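Local atomic coordinates of suppressor of fused homolog (Drosophila melanogaster, PDB entry 6LPH), a protein that probably binds and sequesters DNA-binding transcription factors, and is represented here by its N-terminal SUFU domain. Residues 104-108 with 178-182; 198-203 with 236-242. One frame throughout, in Å; residues are numbered along the deposited sequence.

Interaction 1: 104-108 with 178-182; sequences LTFRL and DPQLG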
loop_
_atom_site.group_PDB
_atom_site.type_symbol
_atom_site.label_atom_id
_atom_site.label_comp_id
_atom_site.label_asym_id
_atom_site.label_seq_id
_atom_site.Cartn_x
_atom_site.Cartn_y
_atom_site.Cartn_z
ATOM N N LEU A 104 0.017 3.392 5.226
ATOM C CA LEU A 104 0.284 2.241 4.399
ATOM C C LEU A 104 0.732 2.648 2.992
ATOM O O LEU A 104 0.173 3.599 2.403
ATOM C CB LEU A 104 -0.994 1.421 4.243
ATOM C CG LEU A 104 -1.529 0.829 5.568
ATOM C CD1 LEU A 104 -2.908 0.218 5.366
ATOM C CD2 LEU A 104 -0.554 -0.211 6.130
ATOM N N THR A 105 1.731 1.938 2.460
ATOM C CA THR A 105 2.041 2.028 1.036
ATOM C C THR A 105 2.008 0.642 0.358
ATOM O O THR A 105 2.026 -0.401 1.035
ATOM C CB THR A 105 3.362 2.761 0.730
ATOM O OG1 THR A 105 4.463 1.886 0.956
ATOM C CG2 THR A 105 3.543 4.043 1.628
ATOM N N PHE A 106 1.949 0.634 -0.969
ATOM C CA PHE A 106 1.925 -0.644 -1.685
ATOM C C PHE A 106 2.516 -0.391 -3.073
ATOM O O PHE A 106 2.291 0.674 -3.661
ATOM C CB PHE A 106 0.491 -1.148 -1.741
ATOM C CG PHE A 106 0.298 -2.473 -2.480
ATOM C CD1 PHE A 106 0.961 -3.644 -2.063
ATOM C CD2 PHE A 106 -0.599 -2.558 -3.537
ATOM C CE1 PHE A 106 0.756 -4.868 -2.691
ATOM C CE2 PHE A 106 -0.838 -3.806 -4.179
ATOM C CZ PHE A 106 -0.143 -4.950 -3.765
ATOM N N ARG A 107 3.352 -1.317 -3.537
ATOM C CA ARG A 107 3.945 -1.203 -4.884
ATOM C C ARG A 107 3.475 -2.365 -5.731
ATOM O O ARG A 107 3.714 -3.548 -5.411
ATOM C CB ARG A 107 5.454 -1.142 -4.835
ATOM C CG ARG A 107 5.948 0.133 -4.094
ATOM C CD ARG A 107 7.455 0.212 -4.062
ATOM N NE ARG A 107 7.900 1.342 -3.233
ATOM C CZ ARG A 107 8.013 2.601 -3.674
ATOM N NH1 ARG A 107 7.752 2.895 -4.973
ATOM N NH2 ARG A 107 8.438 3.568 -2.849
ATOM N N LEU A 108 2.809 -2.036 -6.813
ATOM C CA LEU A 108 2.166 -3.090 -7.616
ATOM C C LEU A 108 2.719 -3.159 -9.054
ATOM O O LEU A 108 2.592 -2.204 -9.824
ATOM C CB LEU A 108 0.660 -2.888 -7.594
ATOM C CG LEU A 108 -0.140 -3.785 -8.575
ATOM C CD1 LEU A 108 -0.033 -5.250 -8.184
ATOM C CD2 LEU A 108 -1.604 -3.329 -8.616
ATOM N N ASP A 178 8.965 1.637 3.503
ATOM C CA ASP A 178 8.945 2.183 2.142
ATOM C C ASP A 178 10.319 2.796 1.785
ATOM O O ASP A 178 10.754 3.736 2.431
ATOM C CB ASP A 178 7.794 3.212 1.977
ATOM C CG ASP A 178 7.607 3.641 0.532
ATOM O OD1 ASP A 178 6.514 3.370 -0.006
ATOM O OD2 ASP A 178 8.551 4.222 -0.074
ATOM N N PRO A 179 10.994 2.259 0.751
ATOM C CA PRO A 179 12.365 2.662 0.418
ATOM C C PRO A 179 12.489 4.138 -0.012
ATOM O O PRO A 179 13.525 4.759 0.216
ATOM C CB PRO A 179 12.736 1.721 -0.753
ATOM C CG PRO A 179 11.426 1.351 -1.370
ATOM C CD PRO A 179 10.429 1.314 -0.239
ATOM N N GLN A 180 11.447 4.678 -0.638
ATOM C CA GLN A 180 11.420 6.080 -1.089
ATOM C C GLN A 180 10.973 7.003 0.024
ATOM O O GLN A 180 11.539 8.090 0.226
ATOM C CB GLN A 180 10.352 6.234 -2.168
ATOM C CG GLN A 180 10.888 6.529 -3.504
ATOM C CD GLN A 180 9.807 6.526 -4.540
ATOM O OE1 GLN A 180 8.757 5.876 -4.377
ATOM N NE2 GLN A 180 10.047 7.256 -5.624
ATOM N N LEU A 181 9.915 6.596 0.715
ATOM C CA LEU A 181 9.239 7.534 1.625
ATOM C C LEU A 181 9.845 7.548 3.012
ATOM O O LEU A 181 9.824 8.579 3.672
ATOM C CB LEU A 181 7.738 7.279 1.699
ATOM C CG LEU A 181 7.015 7.318 0.347
ATOM C CD1 LEU A 181 5.521 7.165 0.550
ATOM C CD2 LEU A 181 7.350 8.596 -0.402
ATOM N N GLY A 182 10.362 6.396 3.442
ATOM C CA GLY A 182 10.993 6.280 4.755
ATOM C C GLY A 182 10.073 6.689 5.904
ATOM O O GLY A 182 8.921 6.278 5.980
#
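Charge and polarity dominate this buried contact between segment 104-108 of strand 97-109 and the irregular turn 178-182. R107 reaches out along an extended side chain and forms a salt bridge with D178, NH2 of R107 to OD2 of D178 at 2.9 Å. The same R107 NH2 donates to OE1 of Q180 at 2.8 Å, and R107 NH1 adds a weak bond to Q180 OE1 at 3.2 Å; D178 OD2 and Q180 OE1 both lie near the guanidinium plane, at its edge. Two residues earlier on the same side of the strand, T105 OG1 donates to D178 OD1 at 2.7 Å, so the two carboxylate oxygens of D178 serve different strand residues. D178 OD2 also shapes its own turn, accepting from Q180 N (3.0 Å) and L181 N (2.8 Å): an Asx turn extended into an Asx motif, closed by the backbone bond from G182 N to D178 O at 2.9 Å. The break in strand 172-186 carries 178-182 over one face of the mixed sheet, where it meets T105 and R107 and also touches strands 71-77 and 189-199; the CA atoms of T105 and D178 are 7.0 Å apart. H73 and H71 of strand 71-77 and Q195 of strand 189-199 extend the polar network. Nonpolar packing is slighter: T105 CG2 meets L181 CD1 at 3.8 Å. P179 CD makes van der Waals contact with R107 NE at 3.9 Å.

Interaction 2: 198-203 with 236-242; sequences GVFDDE and RQMSVFE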
loop_
_atom_site.group_PDB
_atom_site.type_symbol
_atom_site.label_atom_id
_atom_site.label_comp_id
_atom_site.label_asym_id
_atom_site.label_seq_id
_atom_site.Cartn_x
_atom_site.Cartn_y
_atom_site.Cartn_z
ATOM N N GLY A 198 3.126 -8.352 -0.824
ATOM C CA GLY A 198 2.402 -9.617 -0.944
ATOM C C GLY A 198 3.404 -10.761 -0.985
ATOM O O GLY A 198 4.451 -10.652 -1.625
ATOM N N VAL A 199 3.088 -11.854 -0.296
ATOM C CA VAL A 199 3.980 -13.009 -0.190
ATOM C C VAL A 199 3.228 -14.356 -0.311
ATOM O O VAL A 199 1.991 -14.449 -0.092
ATOM C CB VAL A 199 4.831 -13.009 1.120
ATOM C CG1 VAL A 199 5.794 -11.818 1.155
ATOM C CG2 VAL A 199 3.951 -13.025 2.374
ATOM N N PHE A 200 4.003 -15.398 -0.600
ATOM C CA PHE A 200 3.518 -16.787 -0.695
ATOM C C PHE A 200 3.291 -17.314 0.709
ATOM O O PHE A 200 3.773 -16.730 1.727
ATOM C CB PHE A 200 4.578 -17.681 -1.385
ATOM C CG PHE A 200 4.560 -17.627 -2.889
ATOM C CD1 PHE A 200 4.318 -18.785 -3.629
ATOM C CD2 PHE A 200 4.824 -16.425 -3.580
ATOM C CE1 PHE A 200 4.307 -18.742 -5.024
ATOM C CE2 PHE A 200 4.806 -16.382 -4.976
ATOM C CZ PHE A 200 4.534 -17.543 -5.697
ATOM N N ASP A 201 2.559 -18.410 0.765
ATOM C CA ASP A 201 2.311 -19.105 2.019
ATOM C C ASP A 201 3.607 -19.475 2.713
ATOM O O ASP A 201 3.700 -19.283 3.920
ATOM C CB ASP A 201 1.498 -20.392 1.811
ATOM C CG ASP A 201 0.014 -20.132 1.530
ATOM O OD1 ASP A 201 -0.407 -18.980 1.310
ATOM O OD2 ASP A 201 -0.750 -21.121 1.504
ATOM N N ASP A 202 4.587 -20.025 1.975
ATOM C CA ASP A 202 5.841 -20.448 2.626
ATOM C C ASP A 202 6.662 -19.248 3.115
ATOM O O ASP A 202 7.295 -19.309 4.174
ATOM C CB ASP A 202 6.680 -21.435 1.772
ATOM C CG ASP A 202 7.116 -20.859 0.412
ATOM O OD1 ASP A 202 6.593 -19.812 -0.015
ATOM O OD2 ASP A 202 7.978 -21.481 -0.250
ATOM N N GLU A 203 6.612 -18.150 2.361
ATOM C CA GLU A 203 7.277 -16.900 2.772
ATOM C C GLU A 203 6.673 -16.380 4.090
ATOM O O GLU A 203 7.401 -15.958 5.022
ATOM C CB GLU A 203 7.191 -15.851 1.643
ATOM C CG GLU A 203 8.156 -16.152 0.488
ATOM C CD GLU A 203 7.791 -15.539 -0.864
ATOM O OE1 GLU A 203 8.522 -15.846 -1.839
ATOM O OE2 GLU A 203 6.811 -14.759 -0.976
ATOM N N ARG A 236 3.244 -13.583 -9.771
ATOM C CA ARG A 236 4.452 -14.346 -9.410
ATOM C C ARG A 236 4.138 -15.829 -9.236
ATOM O O ARG A 236 3.171 -16.193 -8.567
ATOM C CB ARG A 236 5.108 -13.830 -8.125
ATOM C CG ARG A 236 6.590 -14.019 -8.218
ATOM C CD ARG A 236 7.436 -13.934 -6.968
ATOM N NE ARG A 236 6.932 -13.254 -5.772
ATOM C CZ ARG A 236 7.161 -13.751 -4.547
ATOM N NH1 ARG A 236 6.755 -13.134 -3.440
ATOM N NH2 ARG A 236 7.807 -14.916 -4.428
ATOM N N GLN A 237 4.994 -16.676 -9.777
ATOM C CA GLN A 237 4.663 -18.105 -9.870
ATOM C C GLN A 237 5.364 -18.962 -8.840
ATOM O O GLN A 237 4.862 -20.018 -8.484
ATOM C CB GLN A 237 4.921 -18.648 -11.281
ATOM C CG GLN A 237 3.865 -18.266 -12.331
ATOM C CD GLN A 237 2.432 -18.483 -11.862
ATOM O OE1 GLN A 237 1.624 -17.560 -11.866
ATOM N NE2 GLN A 237 2.118 -19.700 -11.429
ATOM N N MET A 238 6.507 -18.493 -8.344
ATOM C CA MET A 238 7.355 -19.296 -7.458
ATOM C C MET A 238 7.814 -18.445 -6.290
ATOM O O MET A 238 8.044 -17.249 -6.470
ATOM C CB MET A 238 8.571 -19.843 -8.222
ATOM C CG MET A 238 8.247 -21.062 -9.094
ATOM S SD MET A 238 9.591 -21.628 -10.158
ATOM C CE MET A 238 10.706 -22.374 -8.973
ATOM N N SER A 239 7.932 -19.056 -5.103
ATOM C CA SER A 239 8.401 -18.344 -3.920
ATOM C C SER A 239 9.893 -18.224 -3.977
ATOM O O SER A 239 10.569 -18.909 -4.767
ATOM C CB SER A 239 8.018 -19.071 -2.630
ATOM O OG SER A 239 8.796 -20.242 -2.470
ATOM N N VAL A 240 10.424 -17.384 -3.094
ATOM C CA VAL A 240 11.859 -17.173 -3.032
ATOM C C VAL A 240 12.588 -18.477 -2.691
ATOM O O VAL A 240 13.693 -18.736 -3.186
ATOM C CB VAL A 240 12.209 -16.046 -2.029
ATOM C CG1 VAL A 240 11.955 -16.488 -0.580
ATOM C CG2 VAL A 240 13.637 -15.564 -2.247
ATOM N N PHE A 241 11.966 -19.296 -1.840
ATOM C CA PHE A 241 12.561 -20.555 -1.433
ATOM C C PHE A 241 12.566 -21.576 -2.582
ATOM O O PHE A 241 13.437 -22.449 -2.627
ATOM C CB PHE A 241 11.820 -21.114 -0.200
ATOM C CG PHE A 241 11.829 -20.180 0.979
ATOM C CD1 PHE A 241 10.643 -19.591 1.431
ATOM C CD2 PHE A 241 13.026 -19.852 1.607
ATOM C CE1 PHE A 241 10.656 -18.707 2.496
ATOM C CE2 PHE A 241 13.045 -18.969 2.677
ATOM C CZ PHE A 241 11.859 -18.392 3.125
ATOM N N GLU A 242 11.583 -21.491 -3.479
ATOM C CA GLU A 242 11.575 -22.311 -4.711
ATOM C C GLU A 242 12.628 -21.801 -5.690
ATOM O O GLU A 242 13.335 -22.597 -6.304
ATOM C CB GLU A 242 10.214 -22.289 -5.421
ATOM C CG GLU A 242 9.095 -23.022 -4.721
ATOM C CD GLU A 242 7.760 -22.797 -5.404
ATOM O OE1 GLU A 242 7.082 -21.791 -5.099
ATOM O OE2 GLU A 242 7.381 -23.636 -6.247
HETATM O O HOH W 1 6.364 -10.190 -3.423
HETATM O O HOH W 2 6.368 -22.390 -2.306
#
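R236 opens the segment by laying one face of its guanidinium against the CE2 atom of F200 (NH2 of R236 to CE2 of F200 3.4 Å) while its edge forms a two-point salt bridge with E203: R236 NH2 to E203 OE1 2.8 Å, R236 NH1 to E203 OE2 3.0 Å. Water 1 links R236 NH1 to G198 O. The backbone of Q237 and M238 then passes the F200 ring, M238 N lying 3.4 Å from CZ of F200. S239, N-cap of helix 240-243, forms a capping box with E242, sets its CB over the F200 face in a CH-pi contact, and donates from S239 OG to D202 OD2 (2.7 Å). Next, V240 N donates to E203 OE1 at 2.7 Å. F241 turns its ring edge to D202 and E203, with F241 CE1 3.8 Å from E203 CA. Since E203 OE2 also accepts from F200 N (2.9 Å), at the N-cap of helix 201-219, one buried carboxylate is neutralised by arginine while tying together the starts of two helices.

Overall arrangement
Interactions 1 and 2 follow in series along the chain, their centres 20 Å apart and their nearest atoms about 5 Å apart without touching. Measured between centres, interaction 1 lies about 5 Å and interaction 2 about 18 Å from the centre of the chain. The mixed sheet links them: strand 189-199 runs between strands 97-109 and 172-186, which carry interaction 1, and its end enters interaction 2. T232 marks another connection, bonding to R107 through the backbone and to G198 through its hydroxyl. Thus interaction 1 joins broken strand 172-186 to the face of strand 97-109, and interaction 2 joins the C-terminal end of inner strand 189-199 and the start of helix 201-219 to the segment leading into helix 240-243.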